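Local coordinates for protein endoglucanase E-5 (Thermobifida fusca, PDB 2CKS) that cleaves internal beta-1,4-glucosidic linkages in cellulose, lichenin and cereal beta-D-glucans, through a family 5 glycoside hydrolase catalytic domain, at residues G2-V5 with E6-G9; M64-E68 with D69-T73; D253-E257 with R258-W262. One frame throughout, in Å; residues are numbered along the deposited sequence.

Contact 1. Residues G2-V5 with E6-G9; sequences GTPV and ERYG
T3 and E6 form a capping box at the start of the short helix 4-8, each closing on the backbone NH of the other. The hydroxyl OG1 of T3 accepts from E6 N at 3.2 Å, and E6 OE2 takes the NH of T3 at 3.0 Å in a nearly straight bond (168° at the hydrogen). That NH meets the carboxylate from above its plane. The T3 torsion explains the first half: chi1 of 65° sets OG1 between its own N and carbonyl carbon, facing the first helical turn. E6 completes the box by swinging CG beside its backbone N (chi1 -75°) and running on extended, which carries the carboxylate back past T3; E6 CD lies 3.2 Å from T3 OG1. A water bridges the two, bound to T3 OG1 and donating to E6 OE1. Replacing T3 with an alanine would probably leave E6 N without its capping acceptor and take one partner from this water, so that the E6 carboxylate would be held less firmly.

R7 folds back toward G2. Its NE comes within 3.2 Å of G2 O and donates to it; this oxygen lies near the guanidinium plane, although NE stands above the plane of the carbonyl. R7 NH2 passes 3.7 Å from P4 CA, and R7 NH1 makes a weak hydrogen bond to Y8 OH. In the barrel domain, V5 and Y8 rest against Y95 of strand 95-101, and P4 against D58. The helix closes at G9, whose positive phi leaves the helical range while its N still donates to V5 O at 2.9 Å. At the R7 end, a second water donates to G2 O and accepts from R7 NH2, 3.0 Å away.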
loop_
_atom_site.group_PDB
_atom_site.type_symbol
_atom_site.label_atom_id
_atom_site.label_comp_id
_atom_site.label_asym_id
_atom_site.label_seq_id
_atom_site.Cartn_x
_atom_site.Cartn_y
_atom_site.Cartn_z
ATOM N N GLY A 2 17.273 9.633 13.709
ATOM C CA GLY A 2 15.872 9.263 14.058
ATOM C C GLY A 2 15.251 8.289 13.064
ATOM O O GLY A 2 15.743 8.128 11.948
ATOM N N THR A 3 14.171 7.641 13.487
ATOM C CA THR A 3 13.391 6.766 12.607
ATOM C C THR A 3 12.602 7.615 11.612
ATOM O O THR A 3 12.462 8.807 11.792
ATOM C CB THR A 3 12.414 5.907 13.408
ATOM O OG1 THR A 3 11.428 6.735 14.049
ATOM C CG2 THR A 3 13.121 5.150 14.544
ATOM N N PRO A 4 12.086 7.006 10.551
ATOM C CA PRO A 4 11.190 7.733 9.644
ATOM C C PRO A 4 10.046 8.440 10.383
ATOM O O PRO A 4 9.793 9.615 10.139
ATOM C CB PRO A 4 10.665 6.632 8.716
ATOM C CG PRO A 4 11.717 5.599 8.734
ATOM C CD PRO A 4 12.345 5.631 10.086
ATOM N N VAL A 5 9.384 7.746 11.299
ATOM C CA VAL A 5 8.272 8.330 12.040
ATOM C C VAL A 5 8.730 9.525 12.873
ATOM O O VAL A 5 8.030 10.535 12.963
ATOM C CB VAL A 5 7.557 7.274 12.902
ATOM C CG1 VAL A 5 6.551 7.926 13.841
ATOM C CG2 VAL A 5 6.840 6.268 12.016
ATOM N N GLU A 6 9.913 9.434 13.459
ATOM C CA GLU A 6 10.431 10.550 14.248
ATOM C C GLU A 6 10.809 11.738 13.390
ATOM O O GLU A 6 10.667 12.892 13.819
ATOM C CB GLU A 6 11.628 10.094 15.059
ATOM C CG GLU A 6 11.190 9.252 16.241
ATOM C CD GLU A 6 12.246 8.285 16.730
ATOM O OE1 GLU A 6 11.879 7.431 17.574
ATOM O OE2 GLU A 6 13.421 8.371 16.291
ATOM N N ARG A 7 11.294 11.459 12.188
ATOM C CA ARG A 7 11.802 12.498 11.311
ATOM C C ARG A 7 10.700 13.261 10.582
ATOM O O ARG A 7 10.847 14.449 10.333
ATOM C CB ARG A 7 12.807 11.914 10.323
ATOM C CG ARG A 7 14.124 11.608 10.997
ATOM C CD ARG A 7 15.221 11.129 10.074
ATOM N NE ARG A 7 14.885 9.861 9.446
ATOM C CZ ARG A 7 14.519 9.714 8.176
ATOM N NH1 ARG A 7 14.415 10.757 7.364
ATOM N NH2 ARG A 7 14.235 8.506 7.718
ATOM N N TYR A 8 9.595 12.595 10.264
ATOM C CA TYR A 8 8.520 13.240 9.508
ATOM C C TYR A 8 7.265 13.496 10.333
ATOM O O TYR A 8 6.440 14.333 9.965
ATOM C CB TYR A 8 8.175 12.421 8.272
ATOM C CG TYR A 8 9.357 12.119 7.383
ATOM C CD1 TYR A 8 10.180 13.139 6.907
ATOM C CD2 TYR A 8 9.650 10.807 7.011
ATOM C CE1 TYR A 8 11.260 12.860 6.081
ATOM C CE2 TYR A 8 10.727 10.523 6.191
ATOM C CZ TYR A 8 11.525 11.546 5.730
ATOM O OH TYR A 8 12.595 11.272 4.910
ATOM N N GLY A 9 7.095 12.769 11.433
ATOM C CA GLY A 9 5.988 13.011 12.338
ATOM C C GLY A 9 4.623 12.705 11.756
ATOM O O GLY A 9 4.433 11.747 11.010
HETATM O O HOH W 1 15.636 6.779 9.682
HETATM O O HOH W 2 10.144 5.691 16.172
#

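Contact 2. Residues M64-E68 with D69-T73; sequences MYIQE and DGYET
M64 runs fully extended through chi1 and chi2, then bends at chi3 (75°), and this last turn lays CE against the ring of Y71, whose own first torsion places CG anti to the backbone N. M64 CE comes to 3.6 Å from Y71 CD1. The sulfur, 5.1 Å from the ring centroid and 72° off the normal, makes an oblique Met-aromatic contact. I66 lies alongside Y71, pointing the same way, its CD1 4.0 Å from Y71 CB. F78 and M82 of helix 75-90 also touch M64, and W100 meets the Y71 ring edge-to-face.

The polar side is built by Q67 and E72. The bend of Q67 at chi2 turns its amide toward E72, and the two side chains cross at about a right angle; Q67 NE2 donates to E72 OE1 over 3.1 Å, nearly straight at 170°. The acceptor lies close to the amide plane, yet the donor approaches from above the carboxylate, the two planes being steeply inclined. The other end of the amide is held as well, Q67 OE1 accepting from N111 ND2, so both ends of the group fix its rotation.

Backbone bonds tie the two arms: Y71 N gives to Y65 O at 2.9 Å, and E72 N gives to I66 O at 3.0 Å. G70 N donates to Q67 O at 3.0 Å, and G70 O in turn accepts from both N and OG1 of T73. At the exposed bend D69 OD1 binds a zinc ion. The bend is a type I' beta turn, Q67 to G70, in the loop that follows barrel strand 59-65 and leads to helix 75-90 in the TIM-barrel fold, with Y65 near the probable catalytic pair E139 and E231.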
loop_
_atom_site.group_PDB
_atom_site.type_symbol
_atom_site.label_atom_id
_atom_site.label_comp_id
_atom_site.label_asym_id
_atom_site.label_seq_id
_atom_site.Cartn_x
_atom_site.Cartn_y
_atom_site.Cartn_z
ATOM N N MET A 64 -4.221 -7.334 4.161
ATOM C CA MET A 64 -5.163 -8.304 4.698
ATOM C C MET A 64 -6.260 -8.577 3.680
ATOM O O MET A 64 -7.173 -7.773 3.499
ATOM C CB MET A 64 -5.781 -7.777 5.990
ATOM C CG MET A 64 -6.733 -8.767 6.679
ATOM S SD MET A 64 -7.438 -8.093 8.177
ATOM C CE MET A 64 -8.632 -6.940 7.472
ATOM N N TYR A 65 -6.160 -9.714 3.001
ATOM C CA TYR A 65 -7.225 -10.181 2.131
ATOM C C TYR A 65 -8.472 -10.440 2.967
ATOM O O TYR A 65 -8.386 -10.747 4.152
ATOM C CB TYR A 65 -6.847 -11.480 1.441
ATOM C CG TYR A 65 -5.892 -11.390 0.279
ATOM C CD1 TYR A 65 -4.570 -11.014 0.460
ATOM C CD2 TYR A 65 -6.306 -11.733 -1.001
ATOM C CE1 TYR A 65 -3.682 -10.975 -0.593
ATOM C CE2 TYR A 65 -5.421 -11.692 -2.071
ATOM C CZ TYR A 65 -4.113 -11.314 -1.854
ATOM O OH TYR A 65 -3.220 -11.266 -2.902
ATOM N N ILE A 66 -9.630 -10.294 2.337
ATOM C CA ILE A 66 -10.910 -10.491 3.011
ATOM C C ILE A 66 -11.489 -11.845 2.607
ATOM O O ILE A 66 -11.821 -12.660 3.461
ATOM C CB ILE A 66 -11.879 -9.328 2.674
ATOM C CG1 ILE A 66 -11.160 -7.967 2.748
ATOM C CG2 ILE A 66 -13.099 -9.385 3.598
ATOM C CD1 ILE A 66 -10.499 -7.665 4.055
ATOM N N GLN A 67 -11.579 -12.066 1.303
ATOM C CA GLN A 67 -11.855 -13.379 0.745
ATOM C C GLN A 67 -10.524 -14.137 0.616
ATOM O O GLN A 67 -9.544 -13.764 1.255
ATOM C CB GLN A 67 -12.604 -13.230 -0.581
ATOM C CG GLN A 67 -14.082 -12.887 -0.384
ATOM C CD GLN A 67 -14.329 -11.478 0.145
ATOM O OE1 GLN A 67 -13.849 -10.500 -0.429
ATOM N NE2 GLN A 67 -15.088 -11.376 1.231
ATOM N N GLU A 68 -10.495 -15.225 -0.155
ATOM C CA GLU A 68 -9.272 -16.008 -0.375
ATOM C C GLU A 68 -8.638 -16.455 0.950
ATOM O O GLU A 68 -7.427 -16.364 1.146
ATOM C CB GLU A 68 -8.296 -15.239 -1.278
ATOM C CG GLU A 68 -8.947 -14.816 -2.594
ATOM C CD GLU A 68 -8.007 -14.127 -3.561
ATOM O OE1 GLU A 68 -6.963 -14.723 -3.927
ATOM O OE2 GLU A 68 -8.318 -12.986 -3.966
ATOM N N ASP A 69 -9.493 -16.947 1.845
ATOM C CA ASP A 69 -9.103 -17.488 3.153
ATOM C C ASP A 69 -8.625 -16.429 4.144
ATOM O O ASP A 69 -7.981 -16.749 5.145
ATOM C CB ASP A 69 -8.054 -18.600 2.996
ATOM C CG ASP A 69 -8.580 -19.776 2.194
ATOM O OD1 ASP A 69 -7.864 -20.238 1.282
ATOM O OD2 ASP A 69 -9.693 -20.294 2.415
ATOM N N GLY A 70 -8.996 -15.180 3.881
ATOM C CA GLY A 70 -8.597 -14.060 4.703
ATOM C C GLY A 70 -9.593 -13.725 5.798
ATOM O O GLY A 70 -10.183 -14.603 6.416
ATOM N N TYR A 71 -9.769 -12.428 6.036
ATOM C CA TYR A 71 -10.520 -11.901 7.165
ATOM C C TYR A 71 -11.860 -12.588 7.414
ATOM O O TYR A 71 -12.178 -12.887 8.563
ATOM C CB TYR A 71 -10.708 -10.394 6.966
ATOM C CG TYR A 71 -11.569 -9.685 7.988
ATOM C CD1 TYR A 71 -11.009 -9.040 9.081
ATOM C CD2 TYR A 71 -12.951 -9.644 7.841
ATOM C CE1 TYR A 71 -11.816 -8.372 10.019
ATOM C CE2 TYR A 71 -13.754 -8.988 8.764
ATOM C CZ TYR A 71 -13.189 -8.351 9.834
ATOM O OH TYR A 71 -14.016 -7.706 10.737
ATOM N N GLU A 72 -12.626 -12.840 6.359
ATOM C CA GLU A 72 -13.972 -13.397 6.519
ATOM C C GLU A 72 -13.988 -14.736 7.243
ATOM O O GLU A 72 -14.999 -15.093 7.855
ATOM C CB GLU A 72 -14.682 -13.514 5.166
ATOM C CG GLU A 72 -14.227 -14.682 4.309
ATOM C CD GLU A 72 -14.906 -14.726 2.954
ATOM O OE1 GLU A 72 -15.897 -13.974 2.734
ATOM O OE2 GLU A 72 -14.439 -15.518 2.100
ATOM N N THR A 73 -12.889 -15.482 7.166
ATOM C CA THR A 73 -12.788 -16.791 7.821
ATOM C C THR A 73 -12.570 -16.712 9.335
ATOM O O THR A 73 -12.839 -17.687 10.038
ATOM C CB THR A 73 -11.664 -17.674 7.199
ATOM O OG1 THR A 73 -10.381 -17.081 7.426
ATOM C CG2 THR A 73 -11.778 -17.764 5.698
#

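Contact 3. Residues D253-E257 with R258-W262; sequences DLMAE and RKIGW
Helix 245-258 ends in a Schellman motif: K259 takes a positive phi, I260 N donates to M255 O at 2.8 Å, and K259 N makes a weak bond to A256 O. The side chains divide into an apolar and a charged group.

In the apolar group M255 meets I260 at about a right angle, CB to CB, and continues to W262. Its chain bends at chi3 (-70°), which brings M255 CE to 3.4 Å from W262 CD1, while M255 SD sits 4.5 Å from the centroid of the five-membered ring, 58° off its normal, in an oblique Met-aromatic contact. V229 of strand 227-233 also packs against M255, I260 and W262, joining the helix end to the barrel wall.

The charged pair is E257 and R258, which run side by side. R258 NE donates to E257 OE2 at 3.1 Å, a salt bridge that uses the anti lone pair of that oxygen, the carboxylate and guanidinium being nearly coplanar (20°). One water donates to E257 OE2 and accepts from R258 NH2, bridging the pair a second time. R258 NH1 is bound elsewhere, in a salt bridge to E223 of helix 212-224. The guanidinium thus has two carboxylate partners, E257 at NE and E223 at NH1, which probably balance its charge and limit its rotation, and through E223 it ties the end of helix 245-258 to the neighbouring helix.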
loop_
_atom_site.group_PDB
_atom_site.type_symbol
_atom_site.label_atom_id
_atom_site.label_comp_id
_atom_site.label_asym_id
_atom_site.label_seq_id
_atom_site.Cartn_x
_atom_site.Cartn_y
_atom_site.Cartn_z
ATOM N N ASP A 253 12.149 6.931 -10.954
ATOM C CA ASP A 253 12.637 8.293 -11.147
ATOM C C ASP A 253 11.485 9.297 -11.147
ATOM O O ASP A 253 11.621 10.378 -10.589
ATOM C CB ASP A 253 13.470 8.397 -12.422
ATOM C CG ASP A 253 14.784 7.638 -12.312
ATOM O OD1 ASP A 253 15.407 7.387 -13.358
ATOM O OD2 ASP A 253 15.265 7.241 -11.224
ATOM N N LEU A 254 10.357 8.924 -11.744
ATOM C CA LEU A 254 9.185 9.790 -11.760
ATOM C C LEU A 254 8.657 9.970 -10.341
ATOM O O LEU A 254 8.378 11.085 -9.910
ATOM C CB LEU A 254 8.093 9.219 -12.659
ATOM C CG LEU A 254 6.878 10.119 -12.921
ATOM C CD1 LEU A 254 5.750 9.843 -11.933
ATOM C CD2 LEU A 254 7.250 11.612 -12.926
ATOM N N MET A 255 8.555 8.875 -9.602
ATOM C CA MET A 255 8.039 8.941 -8.247
ATOM C C MET A 255 8.955 9.775 -7.342
ATOM O O MET A 255 8.473 10.521 -6.513
ATOM C CB MET A 255 7.785 7.537 -7.695
ATOM C CG MET A 255 6.659 6.819 -8.416
ATOM S SD MET A 255 6.173 5.263 -7.650
ATOM C CE MET A 255 7.577 4.220 -7.979
ATOM N N ALA A 256 10.270 9.673 -7.528
ATOM C CA ALA A 256 11.208 10.485 -6.751
ATOM C C ALA A 256 11.056 11.986 -7.064
ATOM O O ALA A 256 11.046 12.826 -6.162
ATOM C CB ALA A 256 12.637 10.026 -7.018
ATOM N N GLU A 257 10.919 12.305 -8.347
ATOM C CA GLU A 257 10.729 13.680 -8.820
ATOM C C GLU A 257 9.461 14.304 -8.226
ATOM O O GLU A 257 9.463 15.459 -7.815
ATOM C CB GLU A 257 10.694 13.666 -10.351
ATOM C CG GLU A 257 10.285 14.940 -11.071
ATOM C CD GLU A 257 10.036 14.671 -12.546
ATOM O OE1 GLU A 257 11.017 14.515 -13.296
ATOM O OE2 GLU A 257 8.861 14.588 -12.957
ATOM N N ARG A 258 8.394 13.515 -8.142
ATOM C CA ARG A 258 7.085 13.998 -7.713
ATOM C C ARG A 258 6.795 13.682 -6.247
ATOM O O ARG A 258 5.709 13.989 -5.743
ATOM C CB ARG A 258 6.005 13.381 -8.591
ATOM C CG ARG A 258 6.174 13.664 -10.077
ATOM C CD ARG A 258 5.925 15.094 -10.431
ATOM N NE ARG A 258 6.107 15.329 -11.858
ATOM C CZ ARG A 258 5.120 15.410 -12.740
ATOM N NH1 ARG A 258 3.849 15.286 -12.365
ATOM N NH2 ARG A 258 5.405 15.644 -14.013
ATOM N N LYS A 259 7.779 13.082 -5.575
ATOM C CA LYS A 259 7.671 12.647 -4.185
ATOM C C LYS A 259 6.429 11.782 -3.936
ATOM O O LYS A 259 5.729 11.932 -2.933
ATOM C CB LYS A 259 7.766 13.843 -3.237
ATOM C CG LYS A 259 9.111 14.579 -3.365
ATOM C CD LYS A 259 9.564 15.210 -2.062
ATOM C CE LYS A 259 11.072 15.509 -2.054
ATOM N NZ LYS A 259 11.889 14.377 -1.505
ATOM N N ILE A 260 6.190 10.868 -4.868
ATOM C CA ILE A 260 5.115 9.888 -4.761
ATOM C C ILE A 260 5.621 8.677 -3.981
ATOM O O ILE A 260 6.557 7.996 -4.410
ATOM C CB ILE A 260 4.654 9.453 -6.150
ATOM C CG1 ILE A 260 4.029 10.641 -6.901
ATOM C CG2 ILE A 260 3.650 8.302 -6.049
ATOM C CD1 ILE A 260 3.909 10.414 -8.396
ATOM N N GLY A 261 5.004 8.414 -2.834
ATOM C CA GLY A 261 5.402 7.288 -2.010
ATOM C C GLY A 261 5.021 5.966 -2.647
ATOM O O GLY A 261 4.137 5.903 -3.512
ATOM N N TRP A 262 5.708 4.907 -2.232
ATOM C CA TRP A 262 5.431 3.575 -2.734
ATOM C C TRP A 262 5.766 2.459 -1.759
ATOM O O TRP A 262 6.636 2.597 -0.897
ATOM C CB TRP A 262 6.171 3.319 -4.052
ATOM C CG TRP A 262 7.675 3.625 -4.133
ATOM C CD1 TRP A 262 8.242 4.723 -4.710
ATOM C CD2 TRP A 262 8.774 2.782 -3.731
ATOM N NE1 TRP A 262 9.614 4.632 -4.679
ATOM C CE2 TRP A 262 9.971 3.450 -4.087
ATOM C CE3 TRP A 262 8.871 1.548 -3.069
ATOM C CZ2 TRP A 262 11.237 2.925 -3.817
ATOM C CZ3 TRP A 262 10.137 1.017 -2.827
ATOM C CH2 TRP A 262 11.296 1.706 -3.198
HETATM O O HOH W 3 8.085 16.026 -14.883
#

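The three contacts are local, and each sits in a different part of the catalytic domain. Contact 1 spans the short surface helix 4-8, which precedes the barrel strands; it has no buried residue and mainly polar chemistry, with reciprocal capping and two bridging waters. Contacts 2 and 3 are partly buried, and both pair a methionine with an aromatic ring beside a polar pair. They share no element: contact 2 follows strand 59-65, whereas contact 3 joins helix 245-258 to strand 262-265. Their centres lie 31 Å apart, on opposite sides of the chain's centre. Contact 1 is nearer to contact 3, with centres 19 Å apart; it has a capping box at its helix start, whereas contact 3 closes a helix C-terminus.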